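Local coordinates for protein pyruvate kinase (Cryptosporidium parvum, PDB 4DRS) that probably catalyses the final step of glycolysis, moving the phosphoryl group of phosphoenolpyruvate onto ADP to yield pyruvate and ATP, at residues 273-276 against 277-280; 305-308 against 309-313; 242-245 against 246-250. All coordinates share one frame; numbering follows the deposited sequence.

In the fold
Read from the N terminus, the chain reaches contact 3 first, then contact 1, then contact 2. They run in series: none nests within or crosses another, and each closes only the tight loops of successive helical turns. Contact 3 lies on helix 241-252, between barrel strands 232-235 and 266-271. Contact 1 follows directly on strand 266-271 as the short helix 274-278, and contact 2 opens helix 306-320 between strands 289-293 and 324-327. Contacts 1 and 2 meet where Phe280 CZ packs 3.6 Å from Met313 O, while contact 3 stays clear of both. Contacts 2 and 3 belong to helices around the eight-stranded TIM barrel, contact 1 to a connection; contacts 1 and 2 also border a second subunit.

Contact 1: 273-276 against 277-280; sequences NLEG and VINF
Asn273 O and Leu274 O accept from Val277 N at 3.2 Å and Ile278 N at 2.8 Å respectively, and Glu275 O takes Asn279 N at 2.9 Å, three successive i to i+4 bonds that make up the short helix 274-278. The helix follows strand 266-271 of the TIM barrel and begins with a classic N-cap. Asn273 stands just before the first turn, its CG swung between the backbone N and the carbonyl carbon (chi1 67°), and OD1 accepts from Gly276 N at 3.1 Å in a nearly straight bond. The amide suits this place because its oxygen meets the helix while ND2 donates to Gln239 OE1. Gly276, buried, gives its N-H to this cap with no side chain to be accommodated in the packed turn. Val277 is apolar and buried: beyond the helix it packs on Ile271 and Leu297 of its own chain and on Met29 of the second subunit. On the more exposed flank, Leu274 CG and Ile278 CD1 touch at 3.9 Å, the two side chains crossing at a slant. At the other end Glu275 and Asn279 lie side by side and point the same way, carboxylate and amide planes 59° apart. Asn279 leaves helical geometry here, and its ND2, which also donates to Gln239 O, reaches back with a weak bond to Glu275 O at 3.3 Å.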
ATOM      1  N   ASN A 273       3.088  12.864  35.509  1.00 43.47           N
ATOM      2  CA  ASN A 273       4.517  12.960  35.801  1.00 44.82           C
ATOM      3  C   ASN A 273       5.353  11.891  35.105  1.00 45.23           C
ATOM      4  O   ASN A 273       4.806  10.997  34.449  1.00 44.94           O
ATOM      5  CB  ASN A 273       4.780  12.976  37.321  1.00 44.93           C
ATOM      6  CG  ASN A 273       4.422  11.669  38.010  1.00 43.96           C
ATOM      7  OD1 ASN A 273       4.160  10.645  37.374  1.00 42.84           O
ATOM      8  ND2 ASN A 273       4.424  11.702  39.334  1.00 44.68           N
ATOM      9  N   LEU A 274       6.671  11.992  35.265  1.00 46.52           N
ATOM     10  CA  LEU A 274       7.623  11.120  34.575  1.00 47.42           C
ATOM     11  C   LEU A 274       7.421   9.642  34.911  1.00 47.45           C
ATOM     12  O   LEU A 274       7.459   8.795  34.015  1.00 47.73           O
ATOM     13  CB  LEU A 274       9.072  11.563  34.851  1.00 48.08           C
ATOM     14  CG  LEU A 274      10.226  10.866  34.112  1.00 49.09           C
ATOM     15  CD1 LEU A 274      10.039  10.881  32.596  1.00 48.38           C
ATOM     16  CD2 LEU A 274      11.566  11.487  34.490  1.00 49.63           C
ATOM     17  N   GLU A 275       7.198   9.342  36.191  1.00 48.00           N
ATOM     18  CA  GLU A 275       6.947   7.967  36.630  1.00 49.50           C
ATOM     19  C   GLU A 275       5.794   7.332  35.862  1.00 47.61           C
ATOM     20  O   GLU A 275       5.927   6.226  35.327  1.00 47.47           O
ATOM     21  CB  GLU A 275       6.679   7.903  38.137  1.00 53.06           C
ATOM     22  CG  GLU A 275       7.891   7.522  38.976  1.00 57.92           C
ATOM     23  CD  GLU A 275       8.330   6.080  38.759  1.00 61.77           C
ATOM     24  OE1 GLU A 275       7.505   5.160  38.964  1.00 65.08           O
ATOM     25  OE2 GLU A 275       9.506   5.864  38.394  1.00 63.04           O
ATOM     26  N   GLY A 276       4.673   8.046  35.803  1.00 45.77           N
ATOM     27  CA  GLY A 276       3.509   7.616  35.037  1.00 44.35           C
ATOM     28  C   GLY A 276       3.816   7.352  33.575  1.00 43.59           C
ATOM     29  O   GLY A 276       3.320   6.379  33.006  1.00 43.59           O
ATOM     30  N   VAL A 277       4.629   8.218  32.969  1.00 42.66           N
ATOM     31  CA  VAL A 277       5.055   8.041  31.577  1.00 43.05           C
ATOM     32  C   VAL A 277       5.913   6.775  31.413  1.00 44.25           C
ATOM     33  O   VAL A 277       5.681   5.981  30.497  1.00 44.05           O
ATOM     34  CB  VAL A 277       5.814   9.277  31.030  1.00 42.84           C
ATOM     35  CG1 VAL A 277       6.254   9.047  29.589  1.00 41.95           C
ATOM     36  CG2 VAL A 277       4.958  10.534  31.129  1.00 41.00           C
ATOM     37  N   ILE A 278       6.892   6.596  32.304  1.00 45.27           N
ATOM     38  CA  ILE A 278       7.755   5.409  32.314  1.00 45.73           C
ATOM     39  C   ILE A 278       6.926   4.127  32.458  1.00 45.79           C
ATOM     40  O   ILE A 278       7.161   3.148  31.747  1.00 46.28           O
ATOM     41  CB  ILE A 278       8.832   5.501  33.429  1.00 47.51           C
ATOM     42  CG1 ILE A 278       9.863   6.587  33.093  1.00 47.46           C
ATOM     43  CG2 ILE A 278       9.536   4.163  33.651  1.00 47.27           C
ATOM     44  CD1 ILE A 278      10.733   6.994  34.265  1.00 48.25           C
ATOM     45  N   ASN A 279       5.947   4.147  33.358  1.00 44.85           N
ATOM     46  CA  ASN A 279       5.117   2.971  33.612  1.00 44.93           C
ATOM     47  C   ASN A 279       3.794   2.953  32.846  1.00 44.21           C
ATOM     48  O   ASN A 279       2.885   2.191  33.192  1.00 43.96           O
ATOM     49  CB  ASN A 279       4.862   2.819  35.112  1.00 45.25           C
ATOM     50  CG  ASN A 279       6.119   2.471  35.879  1.00 46.30           C
ATOM     51  OD1 ASN A 279       6.735   1.434  35.641  1.00 47.75           O
ATOM     52  ND2 ASN A 279       6.507   3.337  36.803  1.00 46.05           N
ATOM     53  N   PHE A 280       3.706   3.767  31.792  1.00 43.64           N
ATOM     54  CA  PHE A 280       2.462   3.942  31.050  1.00 42.43           C
ATOM     55  C   PHE A 280       1.781   2.632  30.673  1.00 43.07           C
ATOM     56  O   PHE A 280       0.602   2.452  30.958  1.00 43.66           O
ATOM     57  CB  PHE A 280       2.653   4.812  29.802  1.00 40.80           C
ATOM     58  CG  PHE A 280       1.396   4.972  28.997  1.00 40.28           C
ATOM     59  CD1 PHE A 280       0.404   5.868  29.400  1.00 39.50           C
ATOM     60  CD2 PHE A 280       1.174   4.197  27.866  1.00 39.82           C
ATOM     61  CE1 PHE A 280      -0.767   5.999  28.676  1.00 39.04           C
ATOM     62  CE2 PHE A 280       0.000   4.327  27.140  1.00 39.54           C
ATOM     63  CZ  PHE A 280      -0.970   5.227  27.543  1.00 38.49           C
TER

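Contact 2: 305-308 against 309-313; sequences KIFV and AQKCM
The opening turns of helix 306-320, one of the helices that jacket the barrel, bring Phe307 and Lys311 together on one flank. The ring of Phe307 is set between its own backbone N and carbonyl carbon (chi1 86°). Its edge, near the ring plane, meets the aliphatic part of Lys311, with CD2 3.9 Å from CE. Val308 CG2 lies over one ring face, 3.6 Å above the plane and nearer the ring's margin than its centre. Lysine suits the site because its methylenes can lie against the aromatic edge while the amine travels on: past the bend at chi4, NZ forms a salt bridge with Asp354 and donates to Asn350 OD1 of the second subunit. The backbone beneath is regular alpha helix. Ala309 N reaches Lys305 O at 3.2 Å, Gln310 N reaches Ile306 O at 3.0 Å, and Lys311 N and Cys312 N continue the ladder to Phe307 O and Val308 O. The helix joins strands 289-293 and 324-327 in a beta-alpha-beta crossover of the TIM barrel, and Gln310 and Met313 turn to the barrel side, where both touch Val292. Ala309 CB lies 3.6 Å from Ile306 O, as ordinary helix geometry gives, and its small side chain suits a buried position. The same flank as Phe307 meets the second subunit: Phe307 packs on Ala349 of that subunit, and next to it Val308 packs on Thr25 of that subunit. Cys312 SG is bonded to Cys26 SG of the second subunit, an interchain disulfide.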
ATOM      1  N   LYS A 305       9.434  18.301  24.732  1.00 51.89           N
ATOM      2  CA  LYS A 305       9.186  16.865  24.640  1.00 50.13           C
ATOM      3  C   LYS A 305       7.772  16.459  25.052  1.00 47.79           C
ATOM      4  O   LYS A 305       7.342  15.343  24.762  1.00 47.05           O
ATOM      5  CB  LYS A 305      10.225  16.079  25.446  1.00 51.71           C
ATOM      6  CG  LYS A 305      11.614  16.080  24.825  1.00 54.25           C
ATOM      7  CD  LYS A 305      12.604  15.289  25.661  1.00 56.21           C
ATOM      8  CE  LYS A 305      14.012  15.383  25.094  1.00 58.29           C
ATOM      9  NZ  LYS A 305      14.168  14.548  23.872  1.00 59.52           N
ATOM     10  N   ILE A 306       7.054  17.365  25.716  1.00 45.84           N
ATOM     11  CA  ILE A 306       5.705  17.073  26.214  1.00 45.01           C
ATOM     12  C   ILE A 306       4.741  16.619  25.106  1.00 43.02           C
ATOM     13  O   ILE A 306       4.026  15.625  25.278  1.00 41.91           O
ATOM     14  CB  ILE A 306       5.112  18.259  27.019  1.00 46.41           C
ATOM     15  CG1 ILE A 306       5.877  18.440  28.336  1.00 46.79           C
ATOM     16  CG2 ILE A 306       3.632  18.037  27.312  1.00 44.26           C
ATOM     17  CD1 ILE A 306       5.785  19.834  28.914  1.00 48.42           C
ATOM     18  N   PHE A 307       4.739  17.322  23.973  1.00 41.15           N
ATOM     19  CA  PHE A 307       3.842  16.968  22.868  1.00 39.65           C
ATOM     20  C   PHE A 307       4.136  15.573  22.295  1.00 38.87           C
ATOM     21  O   PHE A 307       3.226  14.893  21.819  1.00 37.70           O
ATOM     22  CB  PHE A 307       3.847  18.043  21.769  1.00 39.57           C
ATOM     23  CG  PHE A 307       4.936  17.875  20.754  1.00 40.45           C
ATOM     24  CD1 PHE A 307       6.162  18.514  20.915  1.00 41.55           C
ATOM     25  CD2 PHE A 307       4.738  17.076  19.628  1.00 40.47           C
ATOM     26  CE1 PHE A 307       7.171  18.359  19.974  1.00 42.45           C
ATOM     27  CE2 PHE A 307       5.744  16.910  18.689  1.00 41.06           C
ATOM     28  CZ  PHE A 307       6.961  17.554  18.860  1.00 42.21           C
ATOM     29  N   VAL A 308       5.401  15.158  22.348  1.00 39.01           N
ATOM     30  CA  VAL A 308       5.824  13.838  21.874  1.00 39.24           C
ATOM     31  C   VAL A 308       5.214  12.744  22.754  1.00 39.53           C
ATOM     32  O   VAL A 308       4.654  11.768  22.250  1.00 39.22           O
ATOM     33  CB  VAL A 308       7.369  13.705  21.849  1.00 39.76           C
ATOM     34  CG1 VAL A 308       7.793  12.346  21.313  1.00 39.74           C
ATOM     35  CG2 VAL A 308       7.990  14.810  21.006  1.00 39.83           C
ATOM     36  N   ALA A 309       5.310  12.933  24.068  1.00 39.95           N
ATOM     37  CA  ALA A 309       4.765  11.997  25.039  1.00 39.93           C
ATOM     38  C   ALA A 309       3.250  11.884  24.913  1.00 39.35           C
ATOM     39  O   ALA A 309       2.701  10.782  24.993  1.00 39.29           O
ATOM     40  CB  ALA A 309       5.155  12.409  26.452  1.00 40.68           C
ATOM     41  N   GLN A 310       2.581  13.019  24.702  1.00 39.52           N
ATOM     42  CA  GLN A 310       1.128  13.030  24.518  1.00 39.55           C
ATOM     43  C   GLN A 310       0.712  12.252  23.272  1.00 38.66           C
ATOM     44  O   GLN A 310      -0.154  11.385  23.348  1.00 38.31           O
ATOM     45  CB  GLN A 310       0.560  14.456  24.474  1.00 40.30           C
ATOM     46  CG  GLN A 310      -0.937  14.477  24.187  1.00 41.29           C
ATOM     47  CD  GLN A 310      -1.571  15.846  24.326  1.00 43.47           C
ATOM     48  OE1 GLN A 310      -1.384  16.533  25.334  1.00 45.79           O
ATOM     49  NE2 GLN A 310      -2.345  16.242  23.320  1.00 44.21           N
ATOM     50  N   LYS A 311       1.337  12.561  22.138  1.00 38.75           N
ATOM     51  CA  LYS A 311       1.054  11.868  20.879  1.00 39.76           C
ATOM     52  C   LYS A 311       1.229  10.361  21.032  1.00 39.74           C
ATOM     53  O   LYS A 311       0.379   9.585  20.595  1.00 38.88           O
ATOM     54  CB  LYS A 311       1.942  12.392  19.740  1.00 39.46           C
ATOM     55  CG  LYS A 311       1.518  13.736  19.164  1.00 39.73           C
ATOM     56  CD  LYS A 311       2.380  14.111  17.958  1.00 40.93           C
ATOM     57  CE  LYS A 311       1.978  15.447  17.342  1.00 41.03           C
ATOM     58  NZ  LYS A 311       0.602  15.461  16.760  1.00 40.40           N
ATOM     59  N   CYS A 312       2.321   9.961  21.675  1.00 41.56           N
ATOM     60  CA  CYS A 312       2.628   8.551  21.879  1.00 44.02           C
ATOM     61  C   CYS A 312       1.605   7.842  22.777  1.00 42.52           C
ATOM     62  O   CYS A 312       1.161   6.738  22.455  1.00 42.12           O
ATOM     63  CB  CYS A 312       4.042   8.373  22.431  1.00 48.18           C
ATOM     64  SG  CYS A 312       4.404   6.664  22.900  1.00 54.90           S
ATOM     65  N   MET A 313       1.229   8.481  23.884  1.00 40.49           N
ATOM     66  CA  MET A 313       0.234   7.910  24.800  1.00 40.12           C
ATOM     67  C   MET A 313      -1.146   7.771  24.148  1.00 38.54           C
ATOM     68  O   MET A 313      -1.853   6.788  24.386  1.00 37.89           O
ATOM     69  CB  MET A 313       0.147   8.711  26.107  1.00 39.98           C
ATOM     70  CG  MET A 313       1.346   8.518  27.021  1.00 40.59           C
ATOM     71  SD  MET A 313       1.209   9.368  28.607  1.00 43.32           S
ATOM     72  CE  MET A 313       1.590  11.063  28.184  1.00 40.67           C
TER

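Contact 3: 242-245 against 246-250; sequences ADVQ and LCRQI
Val244 and Arg248, one helical turn apart, share the inner flank of helix 241-252. The methyl Val244 CG1 comes obliquely to the guanidinium of Arg248, a loose approach of 4.4 Å to NE, whereas the arginine stem fits more closely: CG rests 3.4 Å from Val244 O. Chi1 (-66°) puts CG there, beside the backbone N; the bend at chi2 (-83°) acts only on CD and beyond, carrying the guanidinium to its partners. Beneath it, Arg248 N donates to Val244 O at 3.0 Å, and Gln249 N makes the matching bond to Gln245 O. Leu246 N to Ala242 O, also 3.0 Å, belongs to the same ladder, but Cys247 N to Asp243 O, at 3.4 Å, is a weak rung. In two of these pairs the donor residue's CB also leans on the acceptor: Leu246 CB lies 3.6 Å from Ala242 O and Gln249 CB 3.5 Å from Gln245 O. Gln245 and Gln249, polar and flexible, suit the exposed side of the helix.

Further out, fixed partners set the ends of the charged chains. Arg248 NH2 forms a salt bridge with Asp288 and also donates to Glu286 O, so two acceptors fix the orientation of the guanidinium. Asp243 OD2 accepts from the backbone N of both Gln239 and Asn240, tying the first turn to the chain that leads into it. The buried residues face inward: Val244 touches Ser269 and Cys247 touches Ile267, both on strand 266-271, while Ile250 packs on helix 215-226. Strand 232-235, helix 241-252 and strand 266-271 form a beta-alpha-beta unit, the repeated element of a TIM barrel, with the helix laid over the parallel sheet and between its helical neighbours.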
ATOM      1  N   ALA A 242       0.018  -0.737  40.360  1.00 47.21           N
ATOM      2  CA  ALA A 242      -0.352  -0.984  41.750  1.00 47.16           C
ATOM      3  C   ALA A 242      -1.287   0.097  42.293  1.00 46.60           C
ATOM      4  O   ALA A 242      -2.134  -0.190  43.146  1.00 46.01           O
ATOM      5  CB  ALA A 242       0.887  -1.112  42.623  1.00 47.33           C
ATOM      6  N   ASP A 243      -1.128   1.327  41.800  1.00 45.47           N
ATOM      7  CA  ASP A 243      -2.027   2.431  42.151  1.00 44.42           C
ATOM      8  C   ASP A 243      -3.444   2.140  41.665  1.00 43.52           C
ATOM      9  O   ASP A 243      -4.416   2.355  42.394  1.00 42.59           O
ATOM     10  CB  ASP A 243      -1.542   3.759  41.560  1.00 44.21           C
ATOM     11  CG  ASP A 243      -0.188   4.196  42.101  1.00 45.48           C
ATOM     12  OD1 ASP A 243       0.126   3.910  43.276  1.00 46.31           O
ATOM     13  OD2 ASP A 243       0.560   4.853  41.348  1.00 46.17           O
ATOM     14  N   VAL A 244      -3.546   1.649  40.430  1.00 43.03           N
ATOM     15  CA  VAL A 244      -4.826   1.274  39.832  1.00 42.52           C
ATOM     16  C   VAL A 244      -5.458   0.115  40.610  1.00 42.85           C
ATOM     17  O   VAL A 244      -6.654   0.143  40.917  1.00 41.57           O
ATOM     18  CB  VAL A 244      -4.677   0.913  38.328  1.00 42.33           C
ATOM     19  CG1 VAL A 244      -6.030   0.608  37.698  1.00 41.05           C
ATOM     20  CG2 VAL A 244      -4.001   2.045  37.562  1.00 41.74           C
ATOM     21  N   GLN A 245      -4.644  -0.889  40.935  1.00 44.91           N
ATOM     22  CA  GLN A 245      -5.103  -2.078  41.663  1.00 46.82           C
ATOM     23  C   GLN A 245      -5.586  -1.794  43.084  1.00 44.98           C
ATOM     24  O   GLN A 245      -6.503  -2.459  43.565  1.00 44.24           O
ATOM     25  CB  GLN A 245      -4.032  -3.176  41.661  1.00 51.34           C
ATOM     26  CG  GLN A 245      -4.092  -4.070  40.429  1.00 56.37           C
ATOM     27  CD  GLN A 245      -2.922  -5.040  40.334  1.00 61.28           C
ATOM     28  OE1 GLN A 245      -1.754  -4.639  40.398  1.00 63.81           O
ATOM     29  NE2 GLN A 245      -3.230  -6.326  40.164  1.00 62.90           N
ATOM     30  N   LEU A 246      -4.983  -0.807  43.744  1.00 43.55           N
ATOM     31  CA  LEU A 246      -5.483  -0.344  45.035  1.00 43.18           C
ATOM     32  C   LEU A 246      -6.909   0.196  44.891  1.00 42.84           C
ATOM     33  O   LEU A 246      -7.785  -0.118  45.701  1.00 44.01           O
ATOM     34  CB  LEU A 246      -4.553   0.707  45.655  1.00 43.55           C
ATOM     35  CG  LEU A 246      -4.981   1.375  46.976  1.00 45.11           C
ATOM     36  CD1 LEU A 246      -5.284   0.364  48.080  1.00 45.54           C
ATOM     37  CD2 LEU A 246      -3.935   2.377  47.449  1.00 44.74           C
ATOM     38  N   CYS A 247      -7.143   0.989  43.848  1.00 41.30           N
ATOM     39  CA  CYS A 247      -8.468   1.537  43.587  1.00 40.08           C
ATOM     40  C   CYS A 247      -9.492   0.445  43.249  1.00 40.00           C
ATOM     41  O   CYS A 247     -10.645   0.520  43.677  1.00 38.84           O
ATOM     42  CB  CYS A 247      -8.404   2.591  42.479  1.00 39.63           C
ATOM     43  SG  CYS A 247      -9.920   3.554  42.313  1.00 40.18           S
ATOM     44  N   ARG A 248      -9.064  -0.562  42.486  1.00 40.00           N
ATOM     45  CA  ARG A 248      -9.903  -1.729  42.191  1.00 40.95           C
ATOM     46  C   ARG A 248     -10.325  -2.429  43.478  1.00 42.12           C
ATOM     47  O   ARG A 248     -11.494  -2.788  43.648  1.00 42.91           O
ATOM     48  CB  ARG A 248      -9.160  -2.740  41.304  1.00 40.55           C
ATOM     49  CG  ARG A 248      -8.830  -2.268  39.899  1.00 40.06           C
ATOM     50  CD  ARG A 248      -9.989  -2.417  38.922  1.00 38.84           C
ATOM     51  NE  ARG A 248      -9.549  -2.028  37.585  1.00 38.95           N
ATOM     52  CZ  ARG A 248     -10.312  -1.449  36.661  1.00 38.38           C
ATOM     53  NH1 ARG A 248     -11.591  -1.175  36.903  1.00 37.56           N
ATOM     54  NH2 ARG A 248      -9.782  -1.137  35.485  1.00 37.76           N
ATOM     55  N   GLN A 249      -9.355  -2.621  44.372  1.00 43.18           N
ATOM     56  CA  GLN A 249      -9.578  -3.293  45.643  1.00 44.87           C
ATOM     57  C   GLN A 249     -10.571  -2.516  46.503  1.00 43.37           C
ATOM     58  O   GLN A 249     -11.505  -3.098  47.050  1.00 43.00           O
ATOM     59  CB  GLN A 249      -8.255  -3.500  46.386  1.00 47.97           C
ATOM     60  CG  GLN A 249      -8.375  -4.389  47.612  1.00 52.35           C
ATOM     61  CD  GLN A 249      -7.087  -4.491  48.407  1.00 56.71           C
ATOM     62  OE1 GLN A 249      -6.354  -3.505  48.570  1.00 59.17           O
ATOM     63  NE2 GLN A 249      -6.809  -5.690  48.921  1.00 59.30           N
ATOM     64  N   ILE A 250     -10.372  -1.202  46.600  1.00 41.91           N
ATOM     65  CA  ILE A 250     -11.296  -0.336  47.326  1.00 41.25           C
ATOM     66  C   ILE A 250     -12.726  -0.498  46.798  1.00 41.39           C
ATOM     67  O   ILE A 250     -13.663  -0.671  47.580  1.00 43.29           O
ATOM     68  CB  ILE A 250     -10.848   1.145  47.295  1.00 40.44           C
ATOM     69  CG1 ILE A 250      -9.559   1.334  48.106  1.00 40.34           C
ATOM     70  CG2 ILE A 250     -11.940   2.056  47.838  1.00 39.67           C
ATOM     71  CD1 ILE A 250      -8.841   2.645  47.843  1.00 40.08           C
TER